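Local coordinates for endo-beta-1,2-glucanase (Talaromyces funiculosus, PDB 6IMV), which hydrolyses beta-1,2-glucans internally as an endo-acting glycoside hydrolase and binds sophorose, a beta-1,2-linked glucose disaccharide, at residues A[171-182]-A[450-460]. Residues are numbered along the deposited sequence; the frame is centred on the assembly and turned at random.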
ATOM      1  N   TRP A 171      -5.593   0.561 -10.515  1.00 12.16           N
ATOM      2  CA  TRP A 171      -6.715   1.277  -9.877  1.00 12.17           C
ATOM      3  C   TRP A 171      -6.237   2.639  -9.355  1.00 11.93           C
ATOM      4  O   TRP A 171      -7.028   3.575  -9.275  1.00 11.92           O
ATOM      5  CB  TRP A 171      -7.394   0.421  -8.799  1.00 12.04           C
ATOM      6  CG  TRP A 171      -8.159  -0.727  -9.383  1.00 12.54           C
ATOM      7  CD1 TRP A 171      -7.793  -2.042  -9.371  1.00 12.36           C
ATOM      8  CD2 TRP A 171      -9.403  -0.665 -10.112  1.00 12.50           C
ATOM      9  NE1 TRP A 171      -8.724  -2.797 -10.028  1.00 12.84           N
ATOM     10  CE2 TRP A 171      -9.724  -1.982 -10.491  1.00 12.47           C
ATOM     11  CE3 TRP A 171     -10.272   0.369 -10.475  1.00 12.93           C
ATOM     12  CZ2 TRP A 171     -10.874  -2.296 -11.209  1.00 12.90           C
ATOM     13  CZ3 TRP A 171     -11.406   0.068 -11.198  1.00 13.07           C
ATOM     14  CH2 TRP A 171     -11.708  -1.250 -11.547  1.00 13.27           C
ATOM     15  N   ALA A 172      -4.945   2.767  -9.025  1.00 11.89           N
ATOM     16  CA  ALA A 172      -4.405   4.067  -8.611  1.00 12.15           C
ATOM     17  C   ALA A 172      -4.436   5.040  -9.802  1.00 12.11           C
ATOM     18  O   ALA A 172      -4.834   6.196  -9.664  1.00 11.96           O
ATOM     19  CB  ALA A 172      -3.018   3.916  -8.038  1.00 12.19           C
ATOM     20  N   VAL A 173      -4.032   4.549 -10.975  1.00 12.29           N
ATOM     21  CA  VAL A 173      -4.032   5.339 -12.212  1.00 12.36           C
ATOM     22  C   VAL A 173      -5.474   5.698 -12.594  1.00 12.48           C
ATOM     23  O   VAL A 173      -5.737   6.809 -13.034  1.00 12.70           O
ATOM     24  CB  VAL A 173      -3.278   4.619 -13.347  1.00 12.30           C
ATOM     25  CG1 VAL A 173      -3.538   5.259 -14.708  1.00 12.52           C
ATOM     26  CG2 VAL A 173      -1.783   4.566 -13.067  1.00 12.13           C
ATOM     27  N   TYR A 174      -6.388   4.741 -12.423  1.00 13.04           N
ATOM     28  CA  TYR A 174      -7.830   4.920 -12.648  1.00 13.30           C
ATOM     29  C   TYR A 174      -8.326   6.118 -11.820  1.00 13.95           C
ATOM     30  O   TYR A 174      -8.981   7.029 -12.358  1.00 14.70           O
ATOM     31  CB  TYR A 174      -8.532   3.603 -12.307  1.00 13.14           C
ATOM     32  CG  TYR A 174      -9.973   3.442 -12.723  1.00 13.30           C
ATOM     33  CD1 TYR A 174     -10.304   2.855 -13.936  1.00 13.08           C
ATOM     34  CD2 TYR A 174     -11.008   3.764 -11.860  1.00 13.22           C
ATOM     35  CE1 TYR A 174     -11.623   2.635 -14.299  1.00 13.00           C
ATOM     36  CE2 TYR A 174     -12.335   3.550 -12.207  1.00 13.54           C
ATOM     37  CZ  TYR A 174     -12.645   2.991 -13.435  1.00 13.25           C
ATOM     38  OH  TYR A 174     -13.951   2.776 -13.777  1.00 14.12           O
ATOM     39  N   ALA A 175      -7.962   6.143 -10.532  1.00 13.62           N
ATOM     40  CA  ALA A 175      -8.279   7.266  -9.617  1.00 13.83           C
ATOM     41  C   ALA A 175      -7.671   8.582 -10.116  1.00 13.72           C
ATOM     42  O   ALA A 175      -8.352   9.619 -10.141  1.00 13.77           O
ATOM     43  CB  ALA A 175      -7.792   6.964  -8.226  1.00 13.55           C
ATOM     44  N   PHE A 176      -6.381   8.543 -10.465  1.00 13.89           N
ATOM     45  CA  PHE A 176      -5.650   9.739 -10.853  1.00 14.02           C
ATOM     46  C   PHE A 176      -6.318  10.388 -12.068  1.00 14.38           C
ATOM     47  O   PHE A 176      -6.446  11.612 -12.129  1.00 14.91           O
ATOM     48  CB  PHE A 176      -4.185   9.436 -11.170  1.00 13.92           C
ATOM     49  CG  PHE A 176      -3.449  10.633 -11.702  1.00 14.03           C
ATOM     50  CD1 PHE A 176      -2.913  11.573 -10.837  1.00 14.31           C
ATOM     51  CD2 PHE A 176      -3.338  10.848 -13.068  1.00 14.58           C
ATOM     52  CE1 PHE A 176      -2.262  12.694 -11.330  1.00 14.48           C
ATOM     53  CE2 PHE A 176      -2.688  11.969 -13.558  1.00 14.19           C
ATOM     54  CZ  PHE A 176      -2.141  12.884 -12.689  1.00 14.58           C
ATOM     55  N   ILE A 177      -6.695   9.552 -13.037  1.00 14.46           N
ATOM     56  CA  ILE A 177      -7.349  10.006 -14.261  1.00 15.29           C
ATOM     57  C   ILE A 177      -8.619  10.771 -13.890  1.00 15.58           C
ATOM     58  O   ILE A 177      -8.837  11.872 -14.402  1.00 16.08           O
ATOM     59  CB  ILE A 177      -7.640   8.828 -15.209  1.00 15.30           C
ATOM     60  CG1 ILE A 177      -6.358   8.335 -15.880  1.00 15.63           C
ATOM     61  CG2 ILE A 177      -8.716   9.176 -16.230  1.00 15.44           C
ATOM     62  CD1 ILE A 177      -6.462   6.921 -16.401  1.00 15.70           C
ATOM     63  N   GLN A 178      -9.438  10.178 -13.007  1.00 16.07           N
ATOM     64  CA  GLN A 178     -10.666  10.799 -12.561  1.00 16.90           C
ATOM     65  C   GLN A 178     -10.358  12.136 -11.864  1.00 16.94           C
ATOM     66  O   GLN A 178     -11.028  13.139 -12.130  1.00 17.01           O
ATOM     67  CB  GLN A 178     -11.461   9.875 -11.642  1.00 17.54           C
ATOM     68  CG  GLN A 178     -12.838  10.410 -11.302  1.00 18.50           C
ATOM     69  CD  GLN A 178     -13.682  10.610 -12.540  1.00 19.77           C
ATOM     70  OE1 GLN A 178     -13.902   9.694 -13.325  1.00 20.09           O
ATOM     71  NE2 GLN A 178     -14.148  11.829 -12.740  1.00 20.86           N
ATOM     72  N   ALA A 179      -9.364  12.143 -10.970  1.00 15.94           N
ATOM     73  CA  ALA A 179      -9.008  13.344 -10.214  1.00 15.89           C
ATOM     74  C   ALA A 179      -8.612  14.475 -11.175  1.00 15.99           C
ATOM     75  O   ALA A 179      -9.044  15.606 -11.017  1.00 14.97           O
ATOM     76  CB  ALA A 179      -7.885  13.044  -9.249  1.00 15.70           C
ATOM     77  N   ALA A 180      -7.773  14.145 -12.163  1.00 16.06           N
ATOM     78  CA  ALA A 180      -7.262  15.116 -13.127  1.00 16.75           C
ATOM     79  C   ALA A 180      -8.416  15.701 -13.954  1.00 17.53           C
ATOM     80  O   ALA A 180      -8.476  16.915 -14.161  1.00 17.72           O
ATOM     81  CB  ALA A 180      -6.231  14.472 -14.008  1.00 16.66           C
ATOM     82  N   GLU A 181      -9.339  14.838 -14.393  1.00 18.63           N
ATOM     83  CA  GLU A 181     -10.474  15.267 -15.218  1.00 19.73           C
ATOM     84  C   GLU A 181     -11.451  16.106 -14.379  1.00 21.32           C
ATOM     85  O   GLU A 181     -12.006  17.073 -14.893  1.00 24.47           O
ATOM     86  CB  GLU A 181     -11.108  14.061 -15.911  1.00 19.54           C
ATOM     87  CG  GLU A 181     -10.217  13.510 -17.013  1.00 18.99           C
ATOM     88  CD  GLU A 181     -10.618  12.176 -17.618  1.00 19.22           C
ATOM     89  OE1 GLU A 181     -11.653  11.618 -17.205  1.00 19.64           O
ATOM     90  OE2 GLU A 181      -9.881  11.693 -18.505  1.00 18.39           O
ATOM     91  N   ASN A 182     -11.571  15.805 -13.081  1.00 21.38           N
ATOM     92  CA  ASN A 182     -12.443  16.548 -12.173  1.00 21.69           C
ATOM     93  C   ASN A 182     -12.015  18.017 -12.027  1.00 22.38           C
ATOM     94  O   ASN A 182     -12.826  18.814 -11.577  1.00 23.58           O
ATOM     95  CB  ASN A 182     -12.506  15.916 -10.780  1.00 21.12           C
ATOM     96  CG  ASN A 182     -13.433  14.724 -10.707  1.00 20.46           C
ATOM     97  OD1 ASN A 182     -14.155  14.440 -11.660  1.00 19.43           O
ATOM     98  ND2 ASN A 182     -13.415  14.022  -9.582  1.00 19.81           N
ATOM     99  N   LEU A 450     -12.775   8.492  -5.597  1.00 16.26           N
ATOM    100  CA  LEU A 450     -12.460   8.786  -6.992  1.00 16.75           C
ATOM    101  C   LEU A 450     -12.769   7.579  -7.889  1.00 16.77           C
ATOM    102  O   LEU A 450     -13.344   7.734  -8.973  1.00 17.55           O
ATOM    103  CB  LEU A 450     -10.988   9.188  -7.094  1.00 16.83           C
ATOM    104  CG  LEU A 450     -10.673  10.607  -6.637  1.00 16.56           C
ATOM    105  CD1 LEU A 450      -9.188  10.777  -6.369  1.00 16.21           C
ATOM    106  CD2 LEU A 450     -11.159  11.622  -7.661  1.00 17.44           C
ATOM    107  N   VAL A 451     -12.399   6.382  -7.436  1.00 16.10           N
ATOM    108  CA  VAL A 451     -12.565   5.175  -8.225  1.00 15.87           C
ATOM    109  C   VAL A 451     -14.065   4.903  -8.390  1.00 16.96           C
ATOM    110  O   VAL A 451     -14.522   4.587  -9.482  1.00 15.97           O
ATOM    111  CB  VAL A 451     -11.806   3.995  -7.590  1.00 15.41           C
ATOM    112  CG1 VAL A 451     -12.226   2.650  -8.167  1.00 15.11           C
ATOM    113  CG2 VAL A 451     -10.306   4.201  -7.719  1.00 15.29           C
ATOM    114  N   SER A 452     -14.821   5.053  -7.297  1.00 16.96           N
ATOM    115  CA  SER A 452     -16.268   4.861  -7.290  1.00 17.87           C
ATOM    116  C   SER A 452     -16.950   5.788  -8.317  1.00 17.43           C
ATOM    117  O   SER A 452     -17.879   5.385  -9.033  1.00 17.06           O
ATOM    118  CB  SER A 452     -16.783   5.072  -5.871  1.00 18.52           C
ATOM    119  OG  SER A 452     -18.184   5.109  -5.847  1.00 22.28           O
ATOM    120  N   GLN A 453     -16.492   7.039  -8.395  1.00 17.68           N
ATOM    121  CA  GLN A 453     -17.074   8.014  -9.328  1.00 18.19           C
ATOM    122  C   GLN A 453     -16.941   7.509 -10.773  1.00 17.43           C
ATOM    123  O   GLN A 453     -17.904   7.502 -11.540  1.00 15.99           O
ATOM    124  CB  GLN A 453     -16.384   9.360  -9.145  1.00 19.12           C
ATOM    125  CG  GLN A 453     -16.966  10.470 -10.004  1.00 20.33           C
ATOM    126  CD  GLN A 453     -16.063  11.676  -9.984  1.00 22.31           C
ATOM    127  OE1 GLN A 453     -15.175  11.795  -9.137  1.00 22.67           O
ATOM    128  NE2 GLN A 453     -16.285  12.582 -10.924  1.00 24.60           N
ATOM    129  N   LYS A 454     -15.735   7.056 -11.123  1.00 16.72           N
ATOM    130  CA  LYS A 454     -15.408   6.627 -12.481  1.00 17.07           C
ATOM    131  C   LYS A 454     -16.101   5.285 -12.770  1.00 16.75           C
ATOM    132  O   LYS A 454     -16.607   5.069 -13.868  1.00 16.25           O
ATOM    133  CB  LYS A 454     -13.885   6.581 -12.635  1.00 17.08           C
ATOM    134  CG  LYS A 454     -13.358   6.369 -14.049  1.00 17.13           C
ATOM    135  CD  LYS A 454     -11.858   6.592 -14.139  1.00 17.15           C
ATOM    136  CE  LYS A 454     -11.248   6.075 -15.427  1.00 17.32           C
ATOM    137  NZ  LYS A 454     -11.806   6.759 -16.618  1.00 17.08           N
ATOM    138  N   MET A 455     -16.146   4.395 -11.772  1.00 16.48           N
ATOM    139  CA  MET A 455     -16.844   3.110 -11.911  1.00 16.45           C
ATOM    140  C   MET A 455     -18.331   3.349 -12.219  1.00 16.83           C
ATOM    141  O   MET A 455     -18.914   2.667 -13.070  1.00 16.69           O
ATOM    142  CB  MET A 455     -16.717   2.263 -10.642  1.00 16.49           C
ATOM    143  CG  MET A 455     -15.322   1.692 -10.425  1.00 16.54           C
ATOM    144  SD  MET A 455     -15.268   0.631  -8.955  1.00 16.89           S
ATOM    145  CE  MET A 455     -15.828  -0.916  -9.659  1.00 17.04           C
ATOM    146  N   LYS A 456     -18.940   4.318 -11.530  1.00 17.38           N
ATOM    147  CA  LYS A 456     -20.350   4.661 -11.747  1.00 18.45           C
ATOM    148  C   LYS A 456     -20.531   5.209 -13.167  1.00 18.82           C
ATOM    149  O   LYS A 456     -21.451   4.809 -13.874  1.00 19.71           O
ATOM    150  CB  LYS A 456     -20.836   5.654 -10.691  1.00 18.52           C
ATOM    151  CG  LYS A 456     -21.125   5.018  -9.338  1.00 20.16           C
ATOM    152  CD  LYS A 456     -21.345   6.021  -8.224  1.00 20.88           C
ATOM    153  CE  LYS A 456     -21.649   5.347  -6.907  1.00 21.97           C
ATOM    154  NZ  LYS A 456     -21.702   6.325  -5.799  1.00 22.82           N
ATOM    155  N   ALA A 457     -19.624   6.093 -13.589  1.00 18.84           N
ATOM    156  CA  ALA A 457     -19.675   6.681 -14.926  1.00 19.75           C
ATOM    157  C   ALA A 457     -19.498   5.598 -16.007  1.00 20.18           C
ATOM    158  O   ALA A 457     -20.056   5.728 -17.085  1.00 20.71           O
ATOM    159  CB  ALA A 457     -18.656   7.782 -15.047  1.00 19.98           C
ATOM    160  N   GLU A 458     -18.761   4.518 -15.707  1.00 20.47           N
ATOM    161  CA  GLU A 458     -18.493   3.449 -16.685  1.00 20.88           C
ATOM    162  C   GLU A 458     -19.420   2.253 -16.439  1.00 21.37           C
ATOM    163  O   GLU A 458     -19.246   1.208 -17.044  1.00 20.56           O
ATOM    164  CB  GLU A 458     -17.011   3.064 -16.650  1.00 20.87           C
ATOM    165  CG  GLU A 458     -16.135   4.184 -17.190  1.00 22.31           C
ATOM    166  CD  GLU A 458     -14.625   4.066 -17.026  1.00 22.32           C
ATOM    167  OE1 GLU A 458     -14.139   2.992 -16.586  1.00 24.54           O
ATOM    168  OE2 GLU A 458     -13.946   5.063 -17.333  1.00 21.83           O
ATOM    169  N   ASN A 459     -20.386   2.429 -15.534  1.00 22.47           N
ATOM    170  CA  ASN A 459     -21.442   1.474 -15.259  1.00 24.36           C
ATOM    171  C   ASN A 459     -20.862   0.104 -14.870  1.00 22.78           C
ATOM    172  O   ASN A 459     -21.378  -0.932 -15.285  1.00 22.09           O
ATOM    173  CB  ASN A 459     -22.410   1.355 -16.442  1.00 28.19           C
ATOM    174  CG  ASN A 459     -23.739   0.736 -16.047  1.00 31.65           C
ATOM    175  OD1 ASN A 459     -24.182   0.841 -14.902  1.00 34.44           O
ATOM    176  ND2 ASN A 459     -24.388   0.072 -16.987  1.00 34.31           N
ATOM    177  N   ILE A 460     -19.812   0.096 -14.039  1.00 20.28           N
ATOM    178  CA  ILE A 460     -19.328  -1.156 -13.452  1.00 17.91           C
ATOM    179  C   ILE A 460     -19.489  -1.148 -11.919  1.00 17.24           C
ATOM    180  O   ILE A 460     -19.258  -2.176 -11.269  1.00 16.46           O
ATOM    181  CB  ILE A 460     -17.879  -1.446 -13.892  1.00 17.66           C
ATOM    182  CG1 ILE A 460     -16.910  -0.319 -13.519  1.00 17.39           C
ATOM    183  CG2 ILE A 460     -17.829  -1.780 -15.386  1.00 17.46           C
ATOM    184  CD1 ILE A 460     -15.453  -0.680 -13.733  1.00 17.05           C
TER
HETATM  185  O   HOH W   1     -12.444   9.363 -15.699  1.00 22.51           O
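The Y174 ring lies between K454 and W171: CD of K454 stands over the centre of one face, 3.6 Å from the ring centroid, while W171 CZ3 covers the opposite face and V451 O meets the edge in plane. With CG anti to the backbone N (chi1 -168°), the tyrosine reaches along helix 448-457, and its OH donates to E458 OE1 at 2.8 Å, from above the carboxylate plane. E458 OE2 takes K454 NZ at 2.8 Å on its syn side, closing a salt bridge. A second pair of flat groups, the nearly coplanar amides of N182 and Q453, exchange two hydrogen bonds, N182 ND2 to Q453 OE1 and Q453 NE2 to N182 OD1, each 2.9 Å; N182 OD1 also accepts from Q178 NE2. Beside the amide pair, L450 enters as a knob among A175, Q178, A179 and N182, where the segment axes of helices 163-182 and 448-457 cross at 83°, 8.4 Å apart. A leucine in place of Y174 would probably leave E458 OE1 without its hydroxyl donor and the K454 chain without an aromatic face. K454, whose NZ also bonds Q196 and a water shared by Q178 and E181, illustrates how a lysine can lay its methylenes on a ring while its charge stays paired.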